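Local coordinates for Rho guanyl nucleotide exchange factor (Rom2), putative (Aspergillus fumigatus Af293, PDB 5O51), which probably acts as a guanine-nucleotide exchange factor for Rho-type GTPases, and is represented here by its CNH domain, a beta-propeller, at residues L241-F250 against W262-F273. Residues are numbered along the deposited sequence; the frame is centred on the assembly and turned at random.
Sequences LLNYSDFSFF and WKISWEGNPNAF
Ser248 and Trp266 meet through a side-chain hydrogen bond that sets the polar centre of this contact. The indole NE1 donates to Ser248 OG over 3.0 Å, and the hydroxyl lies only 5° out of the indole plane. Ser248 OG in turn donates a hydrogen bond to Asn243 OD1, 2.6 Å away, so the buried hydroxyl both accepts and donates in a chain of two hydrogen bonds. Asn243 ND2 is taken up weakly by His232 O of strand 230-236, so both ends of that amide are engaged. Asn243 CB also stands over the centre of the Phe273 ring, a CH-pi contact at 3.5 Å and 4° from the ring normal. Phe273 in turn sets CE2 over one face of the Trp266 indole, while Ile264 CG2 covers the opposite face.

The backbones pair antiparallel. Ser248 and Ile264 exchange two hydrogen bonds: Ser248 N to Ile264 O at 2.9 Å, and Ile264 N to Ser248 O, nearly straight at 177°. Asp246 O accepts from Trp266 N, which sits well above its carbonyl plane, and also from a water shared with Trp266 O. A second water joins Ser245 OG to Asn269 OD1 and, at a longer 3.3 Å, to Asp246 OD1. Farther along, Phe250 turns a ring edge to the face of Trp262, centroids 4.7 Å apart. A third water accepts from Phe250 N and lies within hydrogen-bonding distance of Trp262 O, which is also bonded by Arg257 NH2.

Strands 239-244 and 247-251 form a hairpin flanked by strand 264-265, the outermost strand of a four-stranded antiparallel blade; residues 266-271 then cross to strand 272-276 of the next, the blade-to-blade connection of a WD40-like beta-propeller.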
ATOM      1  N   LEU A 241       1.262 -15.253   6.194  1.00 40.66           N
ATOM      2  CA  LEU A 241       1.661 -14.371   7.279  1.00 40.04           C
ATOM      3  C   LEU A 241       0.682 -13.246   7.359  1.00 37.00           C
ATOM      4  O   LEU A 241       0.548 -12.493   6.378  1.00 43.61           O
ATOM      5  CB  LEU A 241       3.051 -13.809   7.079  1.00 39.86           C
ATOM      6  CG  LEU A 241       3.534 -12.761   8.142  1.00 39.83           C
ATOM      7  CD1 LEU A 241       3.624 -13.410   9.512  1.00 40.39           C
ATOM      8  CD2 LEU A 241       4.888 -12.220   7.772  1.00 40.20           C
ATOM      9  N   LEU A 242      -0.008 -13.150   8.501  1.00 34.97           N
ATOM     10  CA  LEU A 242      -1.023 -12.138   8.770  1.00 39.05           C
ATOM     11  C   LEU A 242      -0.450 -11.055   9.674  1.00 36.48           C
ATOM     12  O   LEU A 242       0.141 -11.367  10.723  1.00 35.82           O
ATOM     13  CB  LEU A 242      -2.206 -12.807   9.433  1.00 42.57           C
ATOM     14  CG  LEU A 242      -2.971 -13.859   8.573  1.00 46.72           C
ATOM     15  CD1 LEU A 242      -4.153 -14.364   9.412  1.00 49.38           C
ATOM     16  CD2 LEU A 242      -3.592 -13.309   7.302  1.00 51.29           C
ATOM     17  N   ASN A 243      -0.607  -9.803   9.269  1.00 34.19           N
ATOM     18  CA  ASN A 243       0.006  -8.646   9.941  1.00 36.27           C
ATOM     19  C   ASN A 243      -1.081  -7.622  10.309  1.00 35.99           C
ATOM     20  O   ASN A 243      -1.798  -7.073   9.444  1.00 42.06           O
ATOM     21  CB  ASN A 243       1.095  -7.960   9.100  1.00 34.36           C
ATOM     22  CG  ASN A 243       2.225  -8.897   8.697  1.00 39.72           C
ATOM     23  OD1 ASN A 243       3.111  -9.255   9.479  1.00 37.48           O
ATOM     24  ND2 ASN A 243       2.224  -9.275   7.432  1.00 42.21           N
ATOM     25  N   TYR A 244      -1.246  -7.438  11.605  1.00 33.58           N
ATOM     26  CA  TYR A 244      -2.162  -6.443  12.162  1.00 35.08           C
ATOM     27  C   TYR A 244      -1.353  -5.413  12.998  1.00 35.22           C
ATOM     28  O   TYR A 244      -0.162  -5.642  13.333  1.00 35.33           O
ATOM     29  CB  TYR A 244      -3.173  -7.101  13.074  1.00 37.77           C
ATOM     30  CG  TYR A 244      -3.971  -8.357  12.630  1.00 35.77           C
ATOM     31  CD1 TYR A 244      -3.348  -9.536  12.390  1.00 36.98           C
ATOM     32  CD2 TYR A 244      -5.365  -8.342  12.614  1.00 39.04           C
ATOM     33  CE1 TYR A 244      -4.053 -10.668  12.048  1.00 39.78           C
ATOM     34  CE2 TYR A 244      -6.097  -9.470  12.271  1.00 42.13           C
ATOM     35  CZ  TYR A 244      -5.429 -10.652  12.022  1.00 41.29           C
ATOM     36  OH  TYR A 244      -6.078 -11.856  11.700  1.00 44.81           O
ATOM     37  N   SER A 245      -1.973  -4.273  13.344  1.00 35.83           N
ATOM     38  CA  SER A 245      -1.257  -3.249  14.084  1.00 37.01           C
ATOM     39  C   SER A 245      -0.734  -3.802  15.408  1.00 37.16           C
ATOM     40  O   SER A 245       0.267  -3.329  15.894  1.00 36.99           O
ATOM     41  CB  SER A 245      -2.090  -1.987  14.326  1.00 40.43           C
ATOM     42  OG  SER A 245      -3.227  -2.305  15.152  1.00 42.12           O
ATOM     43  N   ASP A 246      -1.364  -4.823  15.990  1.00 36.52           N
ATOM     44  CA  ASP A 246      -0.936  -5.299  17.300  1.00 38.41           C
ATOM     45  C   ASP A 246      -0.022  -6.516  17.291  1.00 39.15           C
ATOM     46  O   ASP A 246       0.765  -6.712  18.226  1.00 35.13           O
ATOM     47  CB  ASP A 246      -2.161  -5.560  18.201  1.00 41.86           C
ATOM     48  CG  ASP A 246      -2.843  -4.251  18.670  1.00 45.97           C
ATOM     49  OD1 ASP A 246      -2.162  -3.241  18.981  1.00 45.88           O
ATOM     50  OD2 ASP A 246      -4.074  -4.219  18.664  1.00 55.39           O
ATOM     51  N   PHE A 247      -0.108  -7.328  16.242  1.00 34.83           N
ATOM     52  CA  PHE A 247       0.575  -8.585  16.244  1.00 34.85           C
ATOM     53  C   PHE A 247       0.692  -9.155  14.877  1.00 32.02           C
ATOM     54  O   PHE A 247      -0.034  -8.764  13.996  1.00 34.20           O
ATOM     55  CB  PHE A 247      -0.116  -9.608  17.175  1.00 40.39           C
ATOM     56  CG  PHE A 247      -1.619  -9.472  17.244  1.00 42.35           C
ATOM     57  CD1 PHE A 247      -2.407  -9.744  16.143  1.00 38.66           C
ATOM     58  CD2 PHE A 247      -2.243  -9.140  18.454  1.00 41.84           C
ATOM     59  CE1 PHE A 247      -3.796  -9.581  16.211  1.00 46.86           C
ATOM     60  CE2 PHE A 247      -3.617  -9.016  18.553  1.00 43.85           C
ATOM     61  CZ  PHE A 247      -4.403  -9.228  17.429  1.00 46.65           C
ATOM     62  N   SER A 248       1.629 -10.100  14.727  1.00 34.36           N
ATOM     63  CA  SER A 248       1.745 -10.893  13.524  1.00 34.11           C
ATOM     64  C   SER A 248       1.789 -12.350  13.862  1.00 36.36           C
ATOM     65  O   SER A 248       2.380 -12.722  14.872  1.00 36.64           O
ATOM     66  CB  SER A 248       2.968 -10.473  12.675  1.00 34.62           C
ATOM     67  OG  SER A 248       2.711  -9.223  12.072  1.00 34.84           O
ATOM     68  N   PHE A 249       1.183 -13.182  12.982  1.00 38.17           N
ATOM     69  CA  PHE A 249       1.328 -14.620  13.102  1.00 39.19           C
ATOM     70  C   PHE A 249       0.977 -15.364  11.794  1.00 40.37           C
ATOM     71  O   PHE A 249       0.438 -14.793  10.821  1.00 37.94           O
ATOM     72  CB  PHE A 249       0.441 -15.109  14.241  1.00 40.81           C
ATOM     73  CG  PHE A 249      -1.006 -14.792  14.022  1.00 38.99           C
ATOM     74  CD1 PHE A 249      -1.520 -13.582  14.405  1.00 39.00           C
ATOM     75  CD2 PHE A 249      -1.806 -15.687  13.334  1.00 37.91           C
ATOM     76  CE1 PHE A 249      -2.831 -13.258  14.127  1.00 37.58           C
ATOM     77  CE2 PHE A 249      -3.117 -15.395  13.086  1.00 39.18           C
ATOM     78  CZ  PHE A 249      -3.639 -14.190  13.501  1.00 41.51           C
ATOM     79  N   PHE A 250       1.258 -16.666  11.782  1.00 40.81           N
ATOM     80  CA  PHE A 250       0.995 -17.484  10.561  1.00 42.93           C
ATOM     81  C   PHE A 250      -0.336 -18.276  10.619  1.00 42.49           C
ATOM     82  O   PHE A 250      -0.711 -18.810  11.693  1.00 42.27           O
ATOM     83  CB  PHE A 250       2.112 -18.477  10.380  1.00 37.38           C
ATOM     84  CG  PHE A 250       3.395 -17.894  10.002  1.00 44.78           C
ATOM     85  CD1 PHE A 250       3.672 -17.624   8.669  1.00 42.85           C
ATOM     86  CD2 PHE A 250       4.393 -17.688  10.960  1.00 46.50           C
ATOM     87  CE1 PHE A 250       4.872 -17.061   8.308  1.00 41.45           C
ATOM     88  CE2 PHE A 250       5.600 -17.164  10.591  1.00 45.24           C
ATOM     89  CZ  PHE A 250       5.843 -16.838   9.270  1.00 44.39           C
ATOM     90  N   TRP A 262       4.820 -19.471  17.574  1.00 48.23           N
ATOM     91  CA  TRP A 262       5.469 -18.308  16.914  1.00 45.94           C
ATOM     92  C   TRP A 262       4.491 -17.198  16.921  1.00 39.76           C
ATOM     93  O   TRP A 262       3.374 -17.343  16.417  1.00 38.51           O
ATOM     94  CB  TRP A 262       5.858 -18.645  15.455  1.00 45.07           C
ATOM     95  CG  TRP A 262       6.799 -17.679  14.744  1.00 40.54           C
ATOM     96  CD1 TRP A 262       8.135 -17.837  14.564  1.00 38.81           C
ATOM     97  CD2 TRP A 262       6.452 -16.440  14.079  1.00 36.99           C
ATOM     98  NE1 TRP A 262       8.626 -16.813  13.817  1.00 42.21           N
ATOM     99  CE2 TRP A 262       7.610 -15.935  13.527  1.00 38.46           C
ATOM    100  CE3 TRP A 262       5.264 -15.731  13.906  1.00 41.65           C
ATOM    101  CZ2 TRP A 262       7.646 -14.715  12.850  1.00 39.82           C
ATOM    102  CZ3 TRP A 262       5.296 -14.520  13.197  1.00 38.90           C
ATOM    103  CH2 TRP A 262       6.476 -14.030  12.694  1.00 38.59           C
ATOM    104  N   LYS A 263       4.907 -16.075  17.503  1.00 39.29           N
ATOM    105  CA  LYS A 263       4.061 -14.889  17.584  1.00 38.87           C
ATOM    106  C   LYS A 263       4.943 -13.621  17.822  1.00 41.27           C
ATOM    107  O   LYS A 263       5.853 -13.634  18.697  1.00 43.46           O
ATOM    108  CB  LYS A 263       3.099 -15.028  18.774  1.00 44.84           C
ATOM    109  CG  LYS A 263       2.093 -13.896  18.943  1.00 38.89           C
ATOM    110  CD  LYS A 263       1.355 -13.914  20.268  1.00 40.82           C
ATOM    111  CE  LYS A 263       0.465 -12.676  20.379  1.00 41.99           C
ATOM    112  NZ  LYS A 263      -0.032 -12.434  21.740  1.00 45.28           N
ATOM    113  N   ILE A 264       4.616 -12.527  17.109  1.00 39.52           N
ATOM    114  CA  ILE A 264       5.236 -11.195  17.341  1.00 32.86           C
ATOM    115  C   ILE A 264       4.145 -10.288  17.832  1.00 31.82           C
ATOM    116  O   ILE A 264       3.052 -10.255  17.267  1.00 35.24           O
ATOM    117  CB  ILE A 264       5.837 -10.586  16.029  1.00 34.79           C
ATOM    118  CG1 ILE A 264       7.028 -11.410  15.545  1.00 37.82           C
ATOM    119  CG2 ILE A 264       6.204  -9.117  16.172  1.00 34.17           C
ATOM    120  CD1 ILE A 264       7.360 -11.205  14.106  1.00 38.63           C
ATOM    121  N   SER A 265       4.449  -9.545  18.878  1.00 34.95           N
ATOM    122  CA  SER A 265       3.632  -8.420  19.304  1.00 34.73           C
ATOM    123  C   SER A 265       4.453  -7.171  19.015  1.00 33.03           C
ATOM    124  O   SER A 265       5.557  -7.034  19.564  1.00 30.47           O
ATOM    125  CB  SER A 265       3.309  -8.513  20.830  1.00 34.51           C
ATOM    126  OG  SER A 265       2.122  -9.320  21.027  1.00 37.82           O
ATOM    127  N   TRP A 266       3.911  -6.237  18.240  1.00 35.34           N
ATOM    128  CA  TRP A 266       4.711  -5.031  17.820  1.00 30.96           C
ATOM    129  C   TRP A 266       4.823  -4.028  18.965  1.00 34.95           C
ATOM    130  O   TRP A 266       3.866  -3.832  19.753  1.00 35.19           O
ATOM    131  CB  TRP A 266       4.088  -4.431  16.522  1.00 29.78           C
ATOM    132  CG  TRP A 266       4.124  -5.421  15.365  1.00 30.26           C
ATOM    133  CD1 TRP A 266       3.093  -6.107  14.876  1.00 33.80           C
ATOM    134  CD2 TRP A 266       5.281  -5.872  14.654  1.00 27.95           C
ATOM    135  NE1 TRP A 266       3.507  -6.975  13.875  1.00 30.26           N
ATOM    136  CE2 TRP A 266       4.855  -6.845  13.729  1.00 29.06           C
ATOM    137  CE3 TRP A 266       6.663  -5.536  14.711  1.00 31.53           C
ATOM    138  CZ2 TRP A 266       5.733  -7.494  12.838  1.00 30.47           C
ATOM    139  CZ3 TRP A 266       7.555  -6.158  13.806  1.00 32.49           C
ATOM    140  CH2 TRP A 266       7.081  -7.145  12.876  1.00 29.46           C
ATOM    141  N   GLU A 267       5.995  -3.415  19.093  1.00 31.76           N
ATOM    142  CA  GLU A 267       6.191  -2.327  20.074  1.00 34.14           C
ATOM    143  C   GLU A 267       5.360  -1.136  19.863  1.00 35.84           C
ATOM    144  O   GLU A 267       4.906  -0.585  20.834  1.00 37.05           O
ATOM    145  CB  GLU A 267       7.667  -1.948  20.252  1.00 34.89           C
ATOM    146  CG  GLU A 267       8.506  -3.184  20.683  1.00 37.24           C
ATOM    147  CD  GLU A 267       9.905  -2.818  21.129  1.00 41.57           C
ATOM    148  OE1 GLU A 267      10.212  -1.611  21.325  1.00 41.11           O
ATOM    149  OE2 GLU A 267      10.679  -3.743  21.331  1.00 41.37           O
ATOM    150  N   GLY A 268       5.104  -0.751  18.613  1.00 34.63           N
ATOM    151  CA  GLY A 268       4.285   0.447  18.304  1.00 36.65           C
ATOM    152  C   GLY A 268       2.912   0.096  17.745  1.00 34.95           C
ATOM    153  O   GLY A 268       2.368  -0.956  18.045  1.00 35.85           O
ATOM    154  N   ASN A 269       2.371   0.998  16.942  1.00 36.45           N
ATOM    155  CA  ASN A 269       1.106   0.802  16.203  1.00 35.58           C
ATOM    156  C   ASN A 269       1.351   0.890  14.696  1.00 35.69           C
ATOM    157  O   ASN A 269       1.036   1.871  14.063  1.00 34.76           O
ATOM    158  CB  ASN A 269       0.040   1.789  16.722  1.00 37.77           C
ATOM    159  CG  ASN A 269      -0.362   1.447  18.191  1.00 42.92           C
ATOM    160  OD1 ASN A 269      -1.000   0.428  18.435  1.00 46.07           O
ATOM    161  ND2 ASN A 269       0.164   2.182  19.144  1.00 44.94           N
ATOM    162  N   PRO A 270       1.981  -0.146  14.121  1.00 36.66           N
ATOM    163  CA  PRO A 270       2.391  -0.043  12.695  1.00 33.45           C
ATOM    164  C   PRO A 270       1.190   0.117  11.760  1.00 37.48           C
ATOM    165  O   PRO A 270       0.126  -0.448  12.012  1.00 34.44           O
ATOM    166  CB  PRO A 270       3.184  -1.344  12.436  1.00 36.83           C
ATOM    167  CG  PRO A 270       2.871  -2.285  13.650  1.00 35.09           C
ATOM    168  CD  PRO A 270       2.540  -1.335  14.781  1.00 36.45           C
ATOM    169  N   ASN A 271       1.361   0.931  10.724  1.00 33.37           N
ATOM    170  CA  ASN A 271       0.313   1.151   9.713  1.00 32.09           C
ATOM    171  C   ASN A 271       0.759   0.536   8.357  1.00 32.15           C
ATOM    172  O   ASN A 271       0.043   0.651   7.380  1.00 33.62           O
ATOM    173  CB  ASN A 271      -0.034   2.671   9.577  1.00 32.31           C
ATOM    174  CG  ASN A 271       1.190   3.541   9.289  1.00 37.11           C
ATOM    175  OD1 ASN A 271       2.063   3.150   8.517  1.00 37.24           O
ATOM    176  ND2 ASN A 271       1.255   4.718   9.881  1.00 38.31           N
ATOM    177  N   ALA A 272       1.956  -0.058   8.273  1.00 30.80           N
ATOM    178  CA  ALA A 272       2.397  -0.703   7.005  1.00 32.91           C
ATOM    179  C   ALA A 272       3.464  -1.738   7.272  1.00 34.46           C
ATOM    180  O   ALA A 272       4.155  -1.660   8.326  1.00 33.35           O
ATOM    181  CB  ALA A 272       2.872   0.367   5.999  1.00 33.92           C
ATOM    182  N   PHE A 273       3.608  -2.691   6.337  1.00 32.12           N
ATOM    183  CA  PHE A 273       4.521  -3.798   6.494  1.00 30.33           C
ATOM    184  C   PHE A 273       5.226  -4.104   5.170  1.00 35.94           C
ATOM    185  O   PHE A 273       4.663  -3.907   4.127  1.00 34.16           O
ATOM    186  CB  PHE A 273       3.730  -5.082   6.922  1.00 36.91           C
ATOM    187  CG  PHE A 273       3.190  -5.032   8.331  1.00 34.47           C
ATOM    188  CD1 PHE A 273       1.982  -4.429   8.601  1.00 34.41           C
ATOM    189  CD2 PHE A 273       3.931  -5.506   9.374  1.00 37.34           C
ATOM    190  CE1 PHE A 273       1.500  -4.352   9.901  1.00 33.06           C
ATOM    191  CE2 PHE A 273       3.481  -5.429  10.680  1.00 31.74           C
ATOM    192  CZ  PHE A 273       2.266  -4.849  10.938  1.00 32.84           C
TER
HETATM  193  O   HOH W   1      -3.239  -0.678  17.225  1.00 56.11           O
HETATM  194  O   HOH W   2       1.578  -4.982  20.263  1.00 34.63           O
HETATM  195  O   HOH W   3       2.280 -18.300  14.307  1.00 37.12           O